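Local coordinates for exoglucanase A (Cellulomonas fimi, PDB 7CBD), which hydrolyses the beta-1,4-glucosidic bonds of cellulose with inversion of anomeric configuration, releasing cellobiose from non-reducing chain ends, at residues N204-A216 against H276-S288. Residues are numbered along the deposited sequence; the frame is centred on the assembly and turned at random. Where two conformers were deposited one is given.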
loop_
_atom_site.group_PDB
_atom_site.type_symbol
_atom_site.label_atom_id
_atom_site.label_comp_id
_atom_site.label_asym_id
_atom_site.label_seq_id
_atom_site.Cartn_x
_atom_site.Cartn_y
_atom_site.Cartn_z
ATOM N N ASN A 204 -9.347 16.019 -8.334
ATOM C CA ASN A 204 -8.186 15.614 -7.554
ATOM C C ASN A 204 -7.125 14.920 -8.398
ATOM O O ASN A 204 -5.929 15.168 -8.216
ATOM C CB ASN A 204 -8.605 14.686 -6.409
ATOM C CG ASN A 204 -9.403 15.409 -5.330
ATOM O OD1 ASN A 204 -9.522 16.635 -5.336
ATOM N ND2 ASN A 204 -9.949 14.643 -4.388
ATOM N N ALA A 205 -7.546 14.070 -9.336
ATOM C CA ALA A 205 -6.600 13.330 -10.162
ATOM C C ALA A 205 -5.758 14.268 -11.014
ATOM O O ALA A 205 -4.538 14.098 -11.122
ATOM C CB ALA A 205 -7.365 12.348 -11.048
ATOM N N GLY A 206 -6.395 15.254 -11.643
ATOM C CA GLY A 206 -5.713 16.155 -12.541
ATOM C C GLY A 206 -4.604 16.942 -11.873
ATOM O O GLY A 206 -3.444 16.908 -12.302
ATOM N N PRO A 207 -4.942 17.696 -10.823
ATOM C CA PRO A 207 -3.895 18.444 -10.111
ATOM C C PRO A 207 -2.813 17.552 -9.535
ATOM O O PRO A 207 -1.645 17.960 -9.475
ATOM C CB PRO A 207 -4.675 19.185 -9.018
ATOM C CG PRO A 207 -6.044 19.356 -9.610
ATOM C CD PRO A 207 -6.294 18.091 -10.382
ATOM N N SER A 208 -3.158 16.329 -9.128
ATOM C CA SER A 208 -2.141 15.420 -8.613
ATOM C C SER A 208 -1.151 15.032 -9.703
ATOM O O SER A 208 0.064 15.032 -9.476
ATOM C CB SER A 208 -2.795 14.188 -7.991
ATOM O OG SER A 208 -3.545 14.581 -6.864
ATOM N N ALA A 209 -1.650 14.695 -10.897
ATOM C CA ALA A 209 -0.746 14.348 -11.991
ATOM C C ALA A 209 0.200 15.502 -12.317
ATOM O O ALA A 209 1.398 15.289 -12.550
ATOM C CB ALA A 209 -1.536 13.932 -13.229
ATOM N N THR A 210 -0.326 16.727 -12.356
ATOM C CA THR A 210 0.509 17.899 -12.603
ATOM C C THR A 210 1.581 18.047 -11.533
ATOM O O THR A 210 2.745 18.335 -11.842
ATOM C CB THR A 210 -0.380 19.142 -12.664
ATOM O OG1 THR A 210 -1.313 18.980 -13.734
ATOM C CG2 THR A 210 0.452 20.409 -12.874
ATOM N N LEU A 211 1.218 17.846 -10.264
ATOM C CA LEU A 211 2.204 17.968 -9.195
ATOM C C LEU A 211 3.284 16.896 -9.306
ATOM O O LEU A 211 4.463 17.169 -9.056
ATOM C CB LEU A 211 1.519 17.920 -7.831
ATOM C CG LEU A 211 2.420 18.229 -6.635
ATOM C CD1 LEU A 211 1.644 19.046 -5.605
ATOM C CD2 LEU A 211 2.969 16.967 -6.014
ATOM N N PHE A 212 2.906 15.666 -9.666
ATOM C CA PHE A 212 3.919 14.634 -9.874
ATOM C C PHE A 212 4.892 15.024 -10.980
ATOM O O PHE A 212 6.102 14.788 -10.864
ATOM C CB PHE A 212 3.247 13.296 -10.193
ATOM C CG PHE A 212 2.580 12.657 -9.002
ATOM C CD1 PHE A 212 3.271 12.484 -7.811
ATOM C CD2 PHE A 212 1.259 12.242 -9.068
ATOM C CE1 PHE A 212 2.660 11.901 -6.712
ATOM C CE2 PHE A 212 0.639 11.658 -7.968
ATOM C CZ PHE A 212 1.346 11.481 -6.789
ATOM N N ALA A 213 4.385 15.631 -12.057
ATOM C CA ALA A 213 5.275 16.080 -13.124
ATOM C C ALA A 213 6.208 17.184 -12.643
ATOM O O ALA A 213 7.387 17.205 -13.011
ATOM C CB ALA A 213 4.469 16.528 -14.341
ATOM N N GLU A 214 5.701 18.118 -11.828
ATOM C CA GLU A 214 6.570 19.152 -11.270
ATOM C C GLU A 214 7.686 18.530 -10.445
ATOM O O GLU A 214 8.848 18.946 -10.534
ATOM C CB GLU A 214 5.764 20.104 -10.394
ATOM C CG GLU A 214 4.779 20.948 -11.155
ATOM C CD GLU A 214 3.933 21.817 -10.245
ATOM O OE1 GLU A 214 4.216 21.867 -9.027
ATOM O OE2 GLU A 214 2.982 22.447 -10.750
ATOM N N VAL A 215 7.344 17.546 -9.616
ATOM C CA VAL A 215 8.359 16.878 -8.812
ATOM C C VAL A 215 9.388 16.200 -9.711
ATOM O O VAL A 215 10.600 16.347 -9.515
ATOM C CB VAL A 215 7.706 15.905 -7.817
ATOM C CG1 VAL A 215 8.763 15.035 -7.138
ATOM C CG2 VAL A 215 6.891 16.695 -6.795
ATOM N N ALA A 216 8.923 15.484 -10.738
ATOM C CA ALA A 216 9.851 14.868 -11.685
ATOM C C ALA A 216 10.812 15.899 -12.277
ATOM O O ALA A 216 12.033 15.692 -12.304
ATOM C CB ALA A 216 9.066 14.164 -12.793
ATOM N N HIS A 276 -6.795 5.417 -15.332
ATOM C CA HIS A 276 -7.062 6.851 -15.313
ATOM C C HIS A 276 -5.784 7.642 -15.064
ATOM O O HIS A 276 -5.455 8.576 -15.809
ATOM C CB HIS A 276 -8.090 7.089 -14.200
ATOM C CG HIS A 276 -8.562 8.503 -14.047
ATOM N ND1 HIS A 276 -9.342 8.893 -12.979
ATOM C CD2 HIS A 276 -8.392 9.609 -14.811
ATOM C CE1 HIS A 276 -9.632 10.175 -13.091
ATOM N NE2 HIS A 276 -9.065 10.635 -14.192
ATOM N N MET A 277 -5.037 7.264 -14.026
ATOM C CA MET A 277 -3.830 8.007 -13.685
ATOM C C MET A 277 -2.736 7.813 -14.722
ATOM O O MET A 277 -1.980 8.748 -15.002
ATOM C CB MET A 277 -3.345 7.624 -12.294
ATOM C CG MET A 277 -4.233 8.169 -11.198
ATOM S SD MET A 277 -4.387 9.975 -11.205
ATOM C CE MET A 277 -2.810 10.466 -10.501
ATOM N N HIS A 278 -2.618 6.614 -15.306
ATOM C CA HIS A 278 -1.628 6.448 -16.365
ATOM C C HIS A 278 -1.867 7.451 -17.485
ATOM O O HIS A 278 -0.927 8.089 -17.967
ATOM C CB HIS A 278 -1.612 5.008 -16.885
ATOM C CG HIS A 278 -0.433 4.698 -17.755
ATOM N ND1 HIS A 278 -0.407 4.965 -19.107
ATOM C CD2 HIS A 278 0.770 4.149 -17.458
ATOM C CE1 HIS A 278 0.759 4.592 -19.606
ATOM N NE2 HIS A 278 1.493 4.094 -18.628
ATOM N N ARG A 279 -3.125 7.597 -17.917
ATOM C CA ARG A 279 -3.461 8.579 -18.945
ATOM C C ARG A 279 -3.031 9.976 -18.521
ATOM O O ARG A 279 -2.318 10.671 -19.254
ATOM C CB ARG A 279 -4.968 8.572 -19.204
ATOM C CG ARG A 279 -5.488 7.406 -20.016
ATOM C CD ARG A 279 -6.945 7.630 -20.428
ATOM N NE ARG A 279 -7.865 7.609 -19.289
ATOM C CZ ARG A 279 -8.494 6.522 -18.858
ATOM N NH1 ARG A 279 -8.303 5.362 -19.466
ATOM N NH2 ARG A 279 -9.313 6.594 -17.816
ATOM N N LEU A 280 -3.461 10.404 -17.333
ATOM C CA LEU A 280 -3.192 11.770 -16.901
ATOM C C LEU A 280 -1.702 12.019 -16.713
ATOM O O LEU A 280 -1.202 13.107 -17.031
ATOM C CB LEU A 280 -3.935 12.073 -15.602
ATOM C CG LEU A 280 -5.455 12.131 -15.695
ATOM C CD1 LEU A 280 -6.032 12.356 -14.320
ATOM C CD2 LEU A 280 -5.906 13.215 -16.656
ATOM N N LEU A 281 -0.978 11.038 -16.175
ATOM C CA LEU A 281 0.452 11.222 -15.962
ATOM C C LEU A 281 1.184 11.375 -17.287
ATOM O O LEU A 281 2.052 12.244 -17.427
ATOM C CB LEU A 281 1.017 10.060 -15.152
ATOM C CG LEU A 281 0.593 10.079 -13.680
ATOM C CD1 LEU A 281 0.762 8.694 -13.067
ATOM C CD2 LEU A 281 1.360 11.141 -12.885
ATOM N N VAL A 282 0.830 10.558 -18.282
ATOM C CA VAL A 282 1.449 10.703 -19.597
ATOM C C VAL A 282 1.134 12.074 -20.179
ATOM O O VAL A 282 2.018 12.772 -20.686
ATOM C CB VAL A 282 1.015 9.565 -20.537
ATOM C CG1 VAL A 282 1.479 9.845 -21.965
ATOM C CG2 VAL A 282 1.562 8.242 -20.038
ATOM N N ALA A 283 -0.128 12.493 -20.092
ATOM C CA ALA A 283 -0.500 13.806 -20.604
ATOM C C ALA A 283 0.255 14.923 -19.893
ATOM O O ALA A 283 0.556 15.959 -20.501
ATOM C CB ALA A 283 -2.009 13.998 -20.479
ATOM N N ALA A 284 0.600 14.721 -18.621
ATOM C CA ALA A 284 1.316 15.719 -17.836
ATOM C C ALA A 284 2.812 15.741 -18.113
ATOM O O ALA A 284 3.503 16.623 -17.590
ATOM C CB ALA A 284 1.065 15.497 -16.342
ATOM N N GLY A 285 3.335 14.788 -18.888
ATOM C CA GLY A 285 4.726 14.829 -19.294
ATOM C C GLY A 285 5.492 13.534 -19.114
ATOM O O GLY A 285 6.607 13.413 -19.622
ATOM N N PHE A 286 4.927 12.561 -18.401
ATOM C CA PHE A 286 5.624 11.302 -18.193
ATOM C C PHE A 286 5.633 10.483 -19.479
ATOM O O PHE A 286 4.693 10.553 -20.273
ATOM C CB PHE A 286 4.950 10.508 -17.072
ATOM C CG PHE A 286 5.254 11.050 -15.708
ATOM C CD1 PHE A 286 6.390 10.634 -15.024
ATOM C CD2 PHE A 286 4.443 12.023 -15.132
ATOM C CE1 PHE A 286 6.699 11.157 -13.780
ATOM C CE2 PHE A 286 4.750 12.549 -13.887
ATOM C CZ PHE A 286 5.881 12.110 -13.210
ATOM N N PRO A 287 6.682 9.695 -19.708
ATOM C CA PRO A 287 6.699 8.830 -20.890
ATOM C C PRO A 287 5.674 7.716 -20.745
ATOM O O PRO A 287 5.363 7.262 -19.641
ATOM C CB PRO A 287 8.126 8.272 -20.903
ATOM C CG PRO A 287 8.540 8.276 -19.452
ATOM C CD PRO A 287 7.873 9.504 -18.859
ATOM N N SER A 288 5.142 7.270 -21.885
ATOM C CA SER A 288 4.114 6.234 -21.863
ATOM C C SER A 288 4.609 4.932 -21.244
ATOM O O SER A 288 3.787 4.103 -20.833
ATOM C CB SER A 288 3.567 5.997 -23.273
ATOM O OG SER A 288 4.574 5.493 -24.129
#
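Phe-286, Ala-205 and Ala-209 bury the most surface where, in this catalytic domain, helix 202-218 packs on helix 270-283 and the turn that follows it. The Phe-286 ring enters rim first: CZ lies 3.6 Å from Phe-212 O and CE2 3.6 Å from Ala-213 N, both near the ring plane, while Ala-216 CB approaches CZ obliquely. With CG anti to the carbonyl carbon (chi1 -75°), the ring reaches the helix backbone, and Phe-223 and Phe-229 meet it edge-to-face. A Schellman motif, with Gly-285 at positive phi, turns the chain just before this residue. At the other end, Ala-205 CB sits among Leu-280 CD1 (3.5 Å), His-276 CE1 and Met-277 SD (3.8 Å); ND1 of His-276 is hydrogen-bonded to OD2 of Asp-267. Midway, Ala-209 CB meets Leu-280 CB at 3.9 Å, and Leu-281 CD2 reaches Ala-209 CA and Phe-212 CB. The short side chains of Ala-205 and Ala-209 are consistent with the 8.7 Å approach of the axes of segments 204-216 and 276-283, crossing at -48°. Both helices flank the parallel sheet of the family 6 distorted barrel. No hydrogen bond joins the segments, so cohesion probably comes mainly from close apolar packing, the helix's own hydrogen bonds satisfying the backbone atoms that the ring edge meets.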